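Local coordinates for histidine triad (HIT) protein (Marinobacter aquaeolei, PDB 3OHE), which probably hydrolyses or transfers nucleotide phosphate groups, as other histidine triad proteins do, and binds calcium ions, at residues H6-A11 with N85-L90; D12-G17 with L26-T31; L21-L26 with V38-G43; W32-L37 with H91-V96. All blocks are in the same frame, centred on the assembly; numbering follows the deposited sequence. Where two conformers were deposited one is given.

Interaction 1: H6-A11 with N85-L90; sequences HERLAA and NMVPQL. With CA (calcium ion), chain C.
Val87 sets its CG1 methyl over one face of the His6 imidazole, 3.9 Å from the ring centroid and 13° off the normal, a CH-pi contact. Pro88 crosses the same ring at about a right angle, its CD lying 3.8 Å from His6 NE2. His6 is the N-cap of helix 7-12; with CG anti to the backbone N (chi1 -168°) its ring lies where ND1 accepts from Arg8 N at 3.0 Å. Valine suits its place because it branches at CB: while CG1 covers the imidazole, CG2 packs on the aliphatic part of Arg8, 3.7 Å from Arg8 CG. The charged end of that arginine is occupied by Asp12 through a salt bridge at NE. Glutamine suits position 89 because its extended side chain brings a carbonyl to the backbone: Gln89 OE1 receives His6 N at 2.8 Å, the donor tilted 35° from the amide plane, and Leu9 CD1 packs against the same oxygen. Gln89 NE2 in turn donates to Gln4 O, which helps fix the amide's rotation. On the same helix, Ala10 O joins Thr13 O and waters around a calcium ion. Because ND1 of His6 serves as an acceptor at the start of a helix, the neutral ring with its hydrogen on NE2 is probably favoured.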
loop_
_atom_site.group_PDB
_atom_site.type_symbol
_atom_site.label_atom_id
_atom_site.label_comp_id
_atom_site.label_asym_id
_atom_site.label_seq_id
_atom_site.Cartn_x
_atom_site.Cartn_y
_atom_site.Cartn_z
ATOM N N HIS A 6 -18.116 4.349 5.605
ATOM C CA HIS A 6 -17.954 5.790 5.603
ATOM C C HIS A 6 -18.664 6.407 4.404
ATOM O O HIS A 6 -18.573 5.876 3.299
ATOM C CB HIS A 6 -16.460 6.133 5.615
ATOM C CG HIS A 6 -16.150 7.555 5.885
ATOM N ND1 HIS A 6 -16.310 8.544 4.942
ATOM C CD2 HIS A 6 -15.667 8.159 7.000
ATOM C CE1 HIS A 6 -15.923 9.697 5.460
ATOM N NE2 HIS A 6 -15.505 9.483 6.697
ATOM N N GLU A 7 -19.353 7.523 4.618
ATOM C CA GLU A 7 -20.143 8.163 3.571
ATOM C C GLU A 7 -19.324 8.524 2.349
ATOM O O GLU A 7 -19.847 8.462 1.226
ATOM C CB GLU A 7 -20.856 9.407 4.113
ATOM C CG GLU A 7 -19.930 10.553 4.538
ATOM C CD GLU A 7 -19.431 11.503 3.429
ATOM O OE1 GLU A 7 -20.055 11.599 2.325
ATOM O OE2 GLU A 7 -18.391 12.185 3.675
ATOM N N ARG A 8 -18.061 8.909 2.521
ATOM C CA ARG A 8 -17.246 9.293 1.353
ATOM C C ARG A 8 -16.931 8.062 0.491
ATOM O O ARG A 8 -16.923 8.115 -0.728
ATOM C CB ARG A 8 -15.966 10.010 1.784
ATOM C CG ARG A 8 -15.042 10.413 0.668
ATOM C CD ARG A 8 -15.530 11.444 -0.318
ATOM N NE ARG A 8 -14.447 11.730 -1.277
ATOM C CZ ARG A 8 -13.353 12.466 -1.021
ATOM N NH1 ARG A 8 -13.158 13.051 0.163
ATOM N NH2 ARG A 8 -12.438 12.631 -1.981
ATOM N N LEU A 9 -16.645 6.941 1.150
ATOM C CA LEU A 9 -16.419 5.680 0.417
ATOM C C LEU A 9 -17.689 5.272 -0.319
ATOM O O LEU A 9 -17.626 4.908 -1.491
ATOM C CB LEU A 9 -15.938 4.567 1.347
ATOM C CG LEU A 9 -14.529 4.755 1.904
ATOM C CD1 LEU A 9 -14.180 3.682 2.936
ATOM C CD2 LEU A 9 -13.488 4.836 0.810
ATOM N N ALA A 10 -18.846 5.368 0.343
ATOM C CA ALA A 10 -20.106 5.066 -0.310
ATOM C C ALA A 10 -20.357 5.947 -1.529
ATOM O O ALA A 10 -20.736 5.461 -2.611
ATOM C CB ALA A 10 -21.247 5.198 0.695
ATOM N N ALA A 11 -20.102 7.243 -1.386
ATOM C CA ALA A 11 -20.325 8.202 -2.466
ATOM C C ALA A 11 -19.422 7.983 -3.690
ATOM O O ALA A 11 -19.829 8.216 -4.827
ATOM C CB ALA A 11 -20.162 9.627 -1.948
ATOM N N ASN A 85 -5.777 9.706 4.211
ATOM C CA ASN A 85 -5.482 10.977 4.848
ATOM C C ASN A 85 -6.752 11.760 5.169
ATOM O O ASN A 85 -6.774 12.473 6.181
ATOM C CB ASN A 85 -4.557 11.798 3.989
ATOM C CG ASN A 85 -3.196 11.137 3.835
ATOM O OD1 ASN A 85 -2.766 10.393 4.709
ATOM N ND2 ASN A 85 -2.521 11.428 2.736
HETATM N N MSE A 86 -7.765 11.597 4.292
HETATM C CA MSE A 86 -9.078 12.272 4.344
HETATM C C MSE A 86 -10.176 11.425 5.017
HETATM O O MSE A 86 -11.070 11.949 5.657
HETATM C CB MSE A 86 -9.545 12.651 2.919
HETATM C CG MSE A 86 -8.670 13.726 2.310
HETATM SE SE MSE A 86 -9.045 14.273 0.474
HETATM C CE MSE A 86 -8.954 12.522 -0.362
ATOM N N VAL A 87 -10.115 10.111 4.833
ATOM C CA VAL A 87 -11.138 9.147 5.228
ATOM C C VAL A 87 -10.508 8.221 6.232
ATOM O O VAL A 87 -9.605 7.444 5.888
ATOM C CB VAL A 87 -11.671 8.393 4.006
ATOM C CG1 VAL A 87 -12.601 7.270 4.442
ATOM C CG2 VAL A 87 -12.365 9.389 3.038
ATOM N N PRO A 88 -10.947 8.284 7.492
ATOM C CA PRO A 88 -10.212 7.556 8.547
ATOM C C PRO A 88 -10.489 6.050 8.579
ATOM O O PRO A 88 -9.712 5.314 9.142
ATOM C CB PRO A 88 -10.697 8.222 9.847
ATOM C CG PRO A 88 -12.114 8.691 9.518
ATOM C CD PRO A 88 -12.010 9.145 8.057
ATOM N N GLN A 89 -11.531 5.614 7.898
ATOM C CA GLN A 89 -11.901 4.216 7.843
ATOM C C GLN A 89 -10.941 3.454 6.940
ATOM O O GLN A 89 -10.874 3.713 5.750
ATOM C CB GLN A 89 -13.319 4.112 7.335
ATOM C CG GLN A 89 -13.867 2.677 7.239
ATOM C CD GLN A 89 -15.358 2.678 7.024
ATOM O OE1 GLN A 89 -15.841 2.750 5.891
ATOM N NE2 GLN A 89 -16.106 2.684 8.129
ATOM N N LEU A 90 -10.241 2.484 7.505
ATOM C CA LEU A 90 -9.259 1.692 6.772
ATOM C C LEU A 90 -9.882 1.125 5.483
ATOM O O LEU A 90 -10.910 0.446 5.521
ATOM C CB LEU A 90 -8.768 0.530 7.620
ATOM C CG LEU A 90 -7.860 -0.513 6.933
ATOM C CD1 LEU A 90 -6.579 0.129 6.414
ATOM C CD2 LEU A 90 -7.594 -1.662 7.879
HETATM CA CA CA C . -22.095 3.695 -3.574
HETATM O O HOH W 1 -20.618 1.722 -2.567
HETATM O O HOH W 2 -23.745 5.059 -2.592
HETATM O O HOH W 3 -23.319 3.077 -5.722
#

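Interaction 2: D12-G17 with L26-T31; sequences DTHKLG and LMNDNT. With CA (calcium ion), chain C.
His14 and Leu26 form an antiparallel hydrogen-bonded pair in the beta hairpin of strands 13-18 and 22-27. Two backbone bonds close it, His14 N to Leu26 O and Leu26 N to His14 O (2.8 Å); beyond the non-hydrogen-bonded pair of Thr13 and Met27, Asn28 N bonds to Asp12 O. Apolar packing follows where Leu16 CD1 lies 3.8 Å from Leu26 CB and helix 119-135 covers both leucines. Among the polar side chains, Asn28, its amide turned 65° from the His14 ring, suits its place by offering both donor and acceptor: ND2 donates to water 4, which bonds to His14 NE2 at 2.9 Å, and OD1 accepts from Tyr117 N. An alanine in its place would probably leave Tyr117 N without its acceptor and water 4 less firmly held. On the side of strand 13-18, Thr13 O and Ala10 O bind the calcium ion, the former at 2.5 Å; Thr13 OG1 bonds to water 1 and Leu9 O, and water 3, a calcium ligand, lies 3.0 Å from His14 ND1.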
loop_
_atom_site.group_PDB
_atom_site.type_symbol
_atom_site.label_atom_id
_atom_site.label_comp_id
_atom_site.label_asym_id
_atom_site.label_seq_id
_atom_site.Cartn_x
_atom_site.Cartn_y
_atom_site.Cartn_z
ATOM N N ASP A 12 -18.198 7.528 -3.448
ATOM C CA ASP A 12 -17.140 7.471 -4.465
ATOM C C ASP A 12 -17.072 6.119 -5.160
ATOM O O ASP A 12 -16.232 5.946 -6.067
ATOM C CB ASP A 12 -15.775 7.774 -3.831
ATOM C CG ASP A 12 -15.557 9.232 -3.515
ATOM O OD1 ASP A 12 -16.384 10.082 -3.907
ATOM O OD2 ASP A 12 -14.498 9.514 -2.872
ATOM N N THR A 13 -17.914 5.161 -4.752
ATOM C CA THR A 13 -17.804 3.769 -5.214
ATOM C C THR A 13 -19.152 3.160 -5.561
ATOM O O THR A 13 -20.227 3.691 -5.214
ATOM C CB THR A 13 -17.133 2.872 -4.150
ATOM O OG1 THR A 13 -18.036 2.729 -3.040
ATOM C CG2 THR A 13 -15.782 3.345 -3.684
ATOM N N HIS A 14 -19.075 2.052 -6.278
ATOM C CA HIS A 14 -20.201 1.118 -6.465
ATOM C C HIS A 14 -19.873 -0.198 -5.767
ATOM O O HIS A 14 -18.746 -0.651 -5.821
ATOM C CB HIS A 14 -20.425 0.860 -7.949
ATOM C CG HIS A 14 -20.847 2.074 -8.701
ATOM N ND1 HIS A 14 -21.996 2.780 -8.399
ATOM C CD2 HIS A 14 -20.267 2.715 -9.745
ATOM C CE1 HIS A 14 -22.109 3.793 -9.247
ATOM N NE2 HIS A 14 -21.082 3.766 -10.080
ATOM N N LYS A 15 -20.842 -0.810 -5.100
ATOM C CA LYS A 15 -20.582 -2.052 -4.384
ATOM C C LYS A 15 -20.556 -3.260 -5.338
ATOM O O LYS A 15 -21.546 -3.561 -6.010
ATOM C CB LYS A 15 -21.601 -2.276 -3.261
ATOM C CG LYS A 15 -21.262 -3.461 -2.335
ATOM C CD LYS A 15 -22.407 -3.789 -1.389
ATOM C CE LYS A 15 -22.109 -5.027 -0.535
ATOM N NZ LYS A 15 -23.338 -5.573 0.167
ATOM N N LEU A 16 -19.433 -3.963 -5.356
ATOM C CA LEU A 16 -19.248 -5.153 -6.176
ATOM C C LEU A 16 -19.697 -6.436 -5.483
ATOM O O LEU A 16 -20.188 -7.374 -6.149
ATOM C CB LEU A 16 -17.779 -5.307 -6.553
ATOM C CG LEU A 16 -17.222 -4.229 -7.465
ATOM C CD1 LEU A 16 -15.675 -4.225 -7.415
ATOM C CD2 LEU A 16 -17.730 -4.434 -8.909
ATOM N N GLY A 17 -19.515 -6.513 -4.167
ATOM C CA GLY A 17 -19.829 -7.727 -3.425
ATOM C C GLY A 17 -19.184 -7.689 -2.061
ATOM O O GLY A 17 -18.799 -6.603 -1.571
ATOM N N LEU A 26 -16.008 -0.880 -6.071
ATOM C CA LEU A 26 -15.423 -0.378 -7.304
ATOM C C LEU A 26 -15.250 1.138 -7.186
ATOM O O LEU A 26 -16.237 1.852 -7.019
ATOM C CB LEU A 26 -16.364 -0.644 -8.468
ATOM C CG LEU A 26 -15.913 -0.218 -9.874
ATOM C CD1 LEU A 26 -14.698 -1.060 -10.316
ATOM C CD2 LEU A 26 -17.114 -0.344 -10.841
HETATM N N MSE A 27 -14.033 1.632 -7.261
HETATM C CA MSE A 27 -13.826 3.095 -7.309
HETATM C C MSE A 27 -14.475 3.599 -8.581
HETATM O O MSE A 27 -14.199 3.065 -9.648
HETATM C CB MSE A 27 -12.334 3.451 -7.250
HETATM C CG MSE A 27 -12.093 4.941 -7.194
HETATM SE SE MSE A 27 -12.713 5.771 -5.542
HETATM C CE MSE A 27 -11.017 5.752 -4.636
ATOM N N ASN A 28 -15.340 4.616 -8.455
ATOM C CA ASN A 28 -16.135 5.077 -9.588
ATOM C C ASN A 28 -15.383 6.030 -10.527
ATOM O O ASN A 28 -15.808 7.165 -10.757
ATOM C CB ASN A 28 -17.448 5.718 -9.099
ATOM C CG ASN A 28 -18.447 5.872 -10.214
ATOM O OD1 ASN A 28 -18.385 5.169 -11.233
ATOM N ND2 ASN A 28 -19.358 6.811 -10.046
ATOM N N ASP A 29 -14.247 5.539 -10.998
ATOM C CA ASP A 29 -13.383 6.191 -11.971
ATOM C C ASP A 29 -12.957 5.104 -12.927
ATOM O O ASP A 29 -12.162 4.234 -12.565
ATOM C CB ASP A 29 -12.179 6.869 -11.292
ATOM C CG ASP A 29 -11.315 7.644 -12.285
ATOM O OD1 ASP A 29 -11.656 7.644 -13.507
ATOM O OD2 ASP A 29 -10.282 8.194 -11.842
ATOM N N ASN A 30 -13.488 5.141 -14.155
ATOM C CA ASN A 30 -13.248 4.085 -15.115
ATOM C C ASN A 30 -11.908 4.241 -15.833
ATOM O O ASN A 30 -11.575 3.448 -16.716
ATOM C CB ASN A 30 -14.407 3.907 -16.091
ATOM C CG ASN A 30 -14.505 5.021 -17.101
ATOM O OD1 ASN A 30 -13.586 5.807 -17.256
ATOM N ND2 ASN A 30 -15.628 5.072 -17.828
ATOM N N THR A 31 -11.118 5.233 -15.427
ATOM C CA THR A 31 -9.797 5.485 -16.014
ATOM C C THR A 31 -8.824 4.316 -15.745
ATOM O O THR A 31 -7.965 4.031 -16.576
ATOM C CB THR A 31 -9.227 6.828 -15.507
ATOM O OG1 THR A 31 -10.193 7.850 -15.774
ATOM C CG2 THR A 31 -7.883 7.210 -16.203
HETATM CA CA CA C . -22.095 3.695 -3.574
HETATM O O HOH W 1 -20.618 1.722 -2.567
HETATM O O HOH W 4 -21.441 5.838 -12.050
HETATM O O HOH W 3 -23.319 3.077 -5.722
HETATM O O HOH W 2 -23.745 5.059 -2.592
#

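Interaction 3: L21-L26 with V38-G43; sequences LCDVLL and VPRVSG
Asp23 and Val38 exchange two backbone hydrogen bonds, Asp23 N to Val38 O and Val38 N to Asp23 O, and around them the contact is tight. Next along, the alpha carbons of Cys22 and Pro39 approach to 4.1 Å. Proline suits this non-hydrogen-bonded position, which asks for no N-H toward the partner strand. Its ring packs beside the small thiol, Pro39 CG lying 4.0 Å from Cys22 SG, and helix 52-72 covers the cysteine through Leu58. On the face shared by Asp23 and Val38, Leu25 CD1 meets Val38 CG2 at 3.7 Å. All this belongs to the second hairpin of the antiparallel sheet, strands 22-27 and 34-39, whose pairing ends in an inverse gamma turn centred on Arg40. The more exposed end is looser. Leu21 CD1 only brushes Val41 CG2 at 4.2 Å, although Arg40 N still bonds to Leu21 O. The long arginine chain, bent at chi3 (-67°), folds back over the Leu21-Cys22 peptide, with one guanidinium face over Leu21 C and Cys22 N. At the guanidinium edge Arg40 NH1 makes a salt bridge of 3.0 Å to the anti side of Asp23 OD1, the two planes 49° apart, while Arg40 NH2 donates to Ser19 O.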
loop_
_atom_site.group_PDB
_atom_site.type_symbol
_atom_site.label_atom_id
_atom_site.label_comp_id
_atom_site.label_asym_id
_atom_site.label_seq_id
_atom_site.Cartn_x
_atom_site.Cartn_y
_atom_site.Cartn_z
ATOM N N LEU A 21 -14.281 -10.917 5.032
ATOM C CA LEU A 21 -14.007 -9.813 5.944
ATOM C C LEU A 21 -14.450 -8.424 5.459
ATOM O O LEU A 21 -14.663 -7.546 6.302
ATOM C CB LEU A 21 -12.485 -9.801 6.221
ATOM C CG LEU A 21 -11.930 -8.704 7.148
ATOM C CD1 LEU A 21 -12.505 -8.868 8.552
ATOM C CD2 LEU A 21 -10.404 -8.763 7.151
ATOM N N CYS A 22 -14.543 -8.222 4.146
ATOM C CA CYS A 22 -14.574 -6.877 3.580
ATOM C C CYS A 22 -15.743 -6.598 2.664
ATOM O O CYS A 22 -16.228 -7.472 1.920
ATOM C CB CYS A 22 -13.318 -6.597 2.741
ATOM S SG CYS A 22 -11.751 -6.749 3.636
ATOM N N ASP A 23 -16.162 -5.333 2.639
ATOM C CA ASP A 23 -16.919 -4.853 1.493
ATOM C C ASP A 23 -15.966 -4.640 0.332
ATOM O O ASP A 23 -14.869 -4.089 0.488
ATOM C CB ASP A 23 -17.650 -3.543 1.842
ATOM C CG ASP A 23 -18.889 -3.757 2.714
ATOM O OD1 ASP A 23 -19.336 -4.912 2.942
ATOM O OD2 ASP A 23 -19.471 -2.721 3.177
ATOM N N VAL A 24 -16.405 -5.063 -0.855
ATOM C CA VAL A 24 -15.600 -4.986 -2.062
ATOM C C VAL A 24 -16.225 -3.932 -2.942
ATOM O O VAL A 24 -17.375 -4.113 -3.405
ATOM C CB VAL A 24 -15.489 -6.343 -2.786
ATOM C CG1 VAL A 24 -14.475 -6.239 -3.954
ATOM C CG2 VAL A 24 -15.090 -7.440 -1.822
ATOM N N LEU A 25 -15.511 -2.817 -3.152
ATOM C CA LEU A 25 -16.049 -1.627 -3.785
ATOM C C LEU A 25 -15.280 -1.306 -5.047
ATOM O O LEU A 25 -14.070 -1.384 -5.080
ATOM C CB LEU A 25 -15.979 -0.460 -2.798
ATOM C CG LEU A 25 -16.610 -0.655 -1.414
ATOM C CD1 LEU A 25 -16.433 0.634 -0.612
ATOM C CD2 LEU A 25 -18.110 -1.112 -1.507
ATOM N N LEU A 26 -16.008 -0.880 -6.071
ATOM C CA LEU A 26 -15.423 -0.378 -7.304
ATOM C C LEU A 26 -15.250 1.138 -7.186
ATOM O O LEU A 26 -16.237 1.852 -7.019
ATOM C CB LEU A 26 -16.364 -0.644 -8.468
ATOM C CG LEU A 26 -15.913 -0.218 -9.874
ATOM C CD1 LEU A 26 -14.698 -1.060 -10.316
ATOM C CD2 LEU A 26 -17.114 -0.344 -10.841
ATOM N N VAL A 38 -12.722 -2.910 2.085
ATOM C CA VAL A 38 -13.005 -2.204 3.340
ATOM C C VAL A 38 -13.352 -3.257 4.402
ATOM O O VAL A 38 -14.457 -3.808 4.408
ATOM C CB VAL A 38 -14.147 -1.214 3.233
ATOM C CG1 VAL A 38 -14.205 -0.355 4.514
ATOM C CG2 VAL A 38 -14.004 -0.316 1.978
ATOM N N PRO A 39 -12.415 -3.545 5.340
ATOM C CA PRO A 39 -12.731 -4.517 6.380
ATOM C C PRO A 39 -13.911 -4.022 7.231
ATOM O O PRO A 39 -13.934 -2.862 7.642
ATOM C CB PRO A 39 -11.443 -4.571 7.224
ATOM C CG PRO A 39 -10.407 -4.069 6.352
ATOM C CD PRO A 39 -11.021 -3.091 5.407
ATOM N N ARG A 40 -14.870 -4.915 7.461
ATOM C CA ARG A 40 -16.098 -4.553 8.187
ATOM C C ARG A 40 -15.853 -4.641 9.700
ATOM O O ARG A 40 -16.441 -5.457 10.403
ATOM C CB ARG A 40 -17.256 -5.449 7.786
ATOM C CG ARG A 40 -17.735 -5.241 6.354
ATOM C CD ARG A 40 -19.024 -6.025 6.100
ATOM N NE ARG A 40 -18.718 -7.438 6.156
ATOM C CZ ARG A 40 -18.246 -8.119 5.109
ATOM N NH1 ARG A 40 -18.258 -7.577 3.898
ATOM N NH2 ARG A 40 -17.835 -9.354 5.223
ATOM N N VAL A 41 -14.968 -3.790 10.176
ATOM C CA VAL A 41 -14.555 -3.741 11.584
ATOM C C VAL A 41 -14.604 -2.264 11.964
ATOM O O VAL A 41 -13.957 -1.443 11.324
ATOM C CB VAL A 41 -13.150 -4.314 11.792
ATOM C CG1 VAL A 41 -12.752 -4.227 13.276
ATOM C CG2 VAL A 41 -13.046 -5.761 11.289
ATOM N N SER A 42 -15.370 -1.891 12.979
ATOM C CA SER A 42 -15.516 -0.488 13.333
ATOM C C SER A 42 -14.225 0.108 13.889
ATOM O O SER A 42 -13.454 -0.568 14.554
ATOM C CB SER A 42 -16.672 -0.302 14.315
ATOM O OG SER A 42 -16.357 -0.872 15.578
ATOM N N GLY A 43 -14.059 1.388 13.638
ATOM C CA GLY A 43 -13.046 2.205 14.315
ATOM C C GLY A 43 -11.596 1.924 13.940
ATOM O O GLY A 43 -10.713 2.262 14.720
#

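Interaction 4: W32-L37 with H91-V96; sequences WPWVIL and HLHHIV
Trp34 carries Ile95 on one indole face, Ile95 CG1 standing 3.6 Å from the centroid of the five-membered ring and 10° off its normal. At the indole edge, and in its plane, Trp34 NE1 donates to His93 ND1 at 2.9 Å, although the donor lies 22° out of the histidine plane. The His91 ring has Ile36 CG2 at its edge. His94, on the other side of the sheet, turns its edge to Val35 O: His94 ND1 donates at 3.3 Å from above the carbonyl plane, so this oxygen is gripped twice, His94 N reaching it at 2.8 Å. Leu37 CD1 packs 3.7 Å from His94 CE1, and Ser62 holds His94 NE2. Trp34, His93, His94 and Ile95 lie on antiparallel strands 34-39 and 92-97, His91 just ahead of the latter; residues 89-95 probably represent the histidine triad motif, with glutamine first. A phenylalanine in place of Trp34 has no indole N-H and would probably leave His93 ND1 without its donor and the imidazole freer to turn. With ND1 an acceptor, the indole bond, Ile36 CG1 near it and Trp109 edge-to-face probably help fix the His93 ring, while Ile95 supports the indole.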
loop_
_atom_site.group_PDB
_atom_site.type_symbol
_atom_site.label_atom_id
_atom_site.label_comp_id
_atom_site.label_asym_id
_atom_site.label_seq_id
_atom_site.Cartn_x
_atom_site.Cartn_y
_atom_site.Cartn_z
ATOM N N TRP A 32 -8.955 3.658 -14.591
ATOM C CA TRP A 32 -8.150 2.489 -14.210
ATOM C C TRP A 32 -9.060 1.476 -13.537
ATOM O O TRP A 32 -9.973 1.896 -12.845
ATOM C CB TRP A 32 -7.013 2.813 -13.195
ATOM C CG TRP A 32 -6.079 3.863 -13.596
ATOM C CD1 TRP A 32 -4.907 3.716 -14.302
ATOM C CD2 TRP A 32 -6.238 5.252 -13.385
ATOM N NE1 TRP A 32 -4.332 4.922 -14.502
ATOM C CE2 TRP A 32 -5.105 5.890 -13.963
ATOM C CE3 TRP A 32 -7.179 6.027 -12.687
ATOM C CZ2 TRP A 32 -4.933 7.251 -13.927
ATOM C CZ3 TRP A 32 -7.013 7.349 -12.658
ATOM C CH2 TRP A 32 -5.872 7.968 -13.273
ATOM N N PRO A 33 -8.777 0.156 -13.660
ATOM C CA PRO A 33 -9.474 -0.852 -12.849
ATOM C C PRO A 33 -9.035 -0.708 -11.404
ATOM O O PRO A 33 -7.843 -0.903 -11.096
ATOM C CB PRO A 33 -9.030 -2.185 -13.481
ATOM C CG PRO A 33 -8.460 -1.817 -14.854
ATOM C CD PRO A 33 -7.844 -0.482 -14.628
ATOM N N TRP A 34 -9.955 -0.348 -10.529
ATOM C CA TRP A 34 -9.600 0.120 -9.174
ATOM C C TRP A 34 -10.656 -0.392 -8.207
ATOM O O TRP A 34 -11.819 0.009 -8.265
ATOM C CB TRP A 34 -9.502 1.642 -9.222
ATOM C CG TRP A 34 -9.121 2.369 -7.977
ATOM C CD1 TRP A 34 -9.029 1.921 -6.711
ATOM C CD2 TRP A 34 -8.802 3.753 -7.944
ATOM N NE1 TRP A 34 -8.655 2.959 -5.874
ATOM C CE2 TRP A 34 -8.532 4.107 -6.616
ATOM C CE3 TRP A 34 -8.777 4.754 -8.920
ATOM C CZ2 TRP A 34 -8.202 5.423 -6.265
ATOM C CZ3 TRP A 34 -8.442 6.034 -8.564
ATOM C CH2 TRP A 34 -8.156 6.357 -7.259
ATOM N N VAL A 35 -10.232 -1.323 -7.348
ATOM C CA VAL A 35 -11.115 -1.991 -6.382
ATOM C C VAL A 35 -10.577 -1.729 -4.969
ATOM O O VAL A 35 -9.348 -1.802 -4.735
ATOM C CB VAL A 35 -11.202 -3.492 -6.682
ATOM C CG1 VAL A 35 -11.976 -4.246 -5.591
ATOM C CG2 VAL A 35 -11.846 -3.727 -8.064
ATOM N N ILE A 36 -11.508 -1.485 -4.038
ATOM C CA ILE A 36 -11.183 -1.158 -2.671
ATOM C C ILE A 36 -11.741 -2.261 -1.783
ATOM O O ILE A 36 -12.894 -2.659 -1.944
ATOM C CB ILE A 36 -11.769 0.219 -2.321
ATOM C CG1 ILE A 36 -11.192 1.291 -3.271
ATOM C CG2 ILE A 36 -11.485 0.579 -0.866
ATOM C CD1 ILE A 36 -11.770 2.652 -3.071
ATOM N N LEU A 37 -10.914 -2.758 -0.855
ATOM C CA LEU A 37 -11.376 -3.647 0.216
ATOM C C LEU A 37 -11.532 -2.858 1.492
ATOM O O LEU A 37 -10.583 -2.185 1.918
ATOM C CB LEU A 37 -10.386 -4.792 0.461
ATOM C CG LEU A 37 -10.218 -5.807 -0.650
ATOM C CD1 LEU A 37 -9.171 -6.856 -0.228
ATOM C CD2 LEU A 37 -11.549 -6.461 -0.979
ATOM N N HIS A 91 -9.187 1.369 4.356
ATOM C CA HIS A 91 -9.588 0.805 3.091
ATOM C C HIS A 91 -8.331 0.602 2.256
ATOM O O HIS A 91 -7.418 1.417 2.293
ATOM C CB HIS A 91 -10.662 1.661 2.415
ATOM C CG HIS A 91 -10.246 3.061 2.097
ATOM N ND1 HIS A 91 -10.182 4.047 3.051
ATOM C CD2 HIS A 91 -9.977 3.673 0.915
ATOM C CE1 HIS A 91 -9.860 5.199 2.470
ATOM N NE2 HIS A 91 -9.709 4.994 1.174
ATOM N N LEU A 92 -8.324 -0.483 1.489
ATOM C CA LEU A 92 -7.123 -0.898 0.785
ATOM C C LEU A 92 -7.374 -0.814 -0.717
ATOM O O LEU A 92 -8.235 -1.524 -1.248
ATOM C CB LEU A 92 -6.752 -2.317 1.268
ATOM C CG LEU A 92 -5.431 -2.926 0.849
ATOM C CD1 LEU A 92 -4.269 -2.040 1.392
ATOM C CD2 LEU A 92 -5.266 -4.379 1.344
ATOM N N HIS A 93 -6.634 0.066 -1.384
ATOM C CA HIS A 93 -6.713 0.282 -2.841
ATOM C C HIS A 93 -5.966 -0.783 -3.600
ATOM O O HIS A 93 -4.850 -1.118 -3.235
ATOM C CB HIS A 93 -6.073 1.628 -3.204
ATOM C CG HIS A 93 -6.713 2.813 -2.574
ATOM N ND1 HIS A 93 -7.875 3.355 -3.059
ATOM C CD2 HIS A 93 -6.307 3.584 -1.546
ATOM C CE1 HIS A 93 -8.175 4.406 -2.323
ATOM N NE2 HIS A 93 -7.245 4.566 -1.399
ATOM N N HIS A 94 -6.580 -1.279 -4.679
ATOM C CA HIS A 94 -5.966 -2.229 -5.614
ATOM C C HIS A 94 -6.197 -1.699 -7.028
ATOM O O HIS A 94 -7.339 -1.681 -7.492
ATOM C CB HIS A 94 -6.587 -3.625 -5.477
ATOM C CG HIS A 94 -6.519 -4.194 -4.104
ATOM N ND1 HIS A 94 -7.325 -3.768 -3.078
ATOM C CD2 HIS A 94 -5.708 -5.130 -3.581
ATOM C CE1 HIS A 94 -6.998 -4.431 -1.979
ATOM N NE2 HIS A 94 -6.023 -5.270 -2.254
ATOM N N ILE A 95 -5.121 -1.227 -7.651
ATOM C CA ILE A 95 -5.238 -0.518 -8.938
ATOM C C ILE A 95 -4.375 -1.235 -9.975
ATOM O O ILE A 95 -3.175 -1.428 -9.761
ATOM C CB ILE A 95 -4.810 0.942 -8.817
ATOM C CG1 ILE A 95 -5.509 1.627 -7.619
ATOM C CG2 ILE A 95 -5.115 1.687 -10.133
ATOM C CD1 ILE A 95 -4.977 2.991 -7.271
ATOM N N VAL A 96 -4.997 -1.693 -11.053
ATOM C CA VAL A 96 -4.259 -2.270 -12.178
ATOM C C VAL A 96 -3.664 -1.160 -13.022
ATOM O O VAL A 96 -4.366 -0.235 -13.418
ATOM C CB VAL A 96 -5.172 -3.180 -13.042
ATOM C CG1 VAL A 96 -4.374 -3.728 -14.235
ATOM C CG2 VAL A 96 -5.765 -4.290 -12.235
#

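How the interactions relate
From the N terminus, residues 6-11 wait for 85-90, so interaction 1 closes a long loop joining the first helix to the segment before strand 92-97. Inside it lie interactions 2 and 3, the two successive hairpins; their segments alternate along the chain, and they share Leu26 on strand 22-27. Interaction 2 is complete before interaction 4 opens at Trp32. Interaction 4 crosses both 1 and 3, bringing the distant strand 92-97 alongside strand 34-39. One sheet thus runs through interactions 2, 3 and 4, and interaction 1 fastens the helix beside it, with Leu9 touching both Val38 and His91. The calcium ion links interactions 1 and 2.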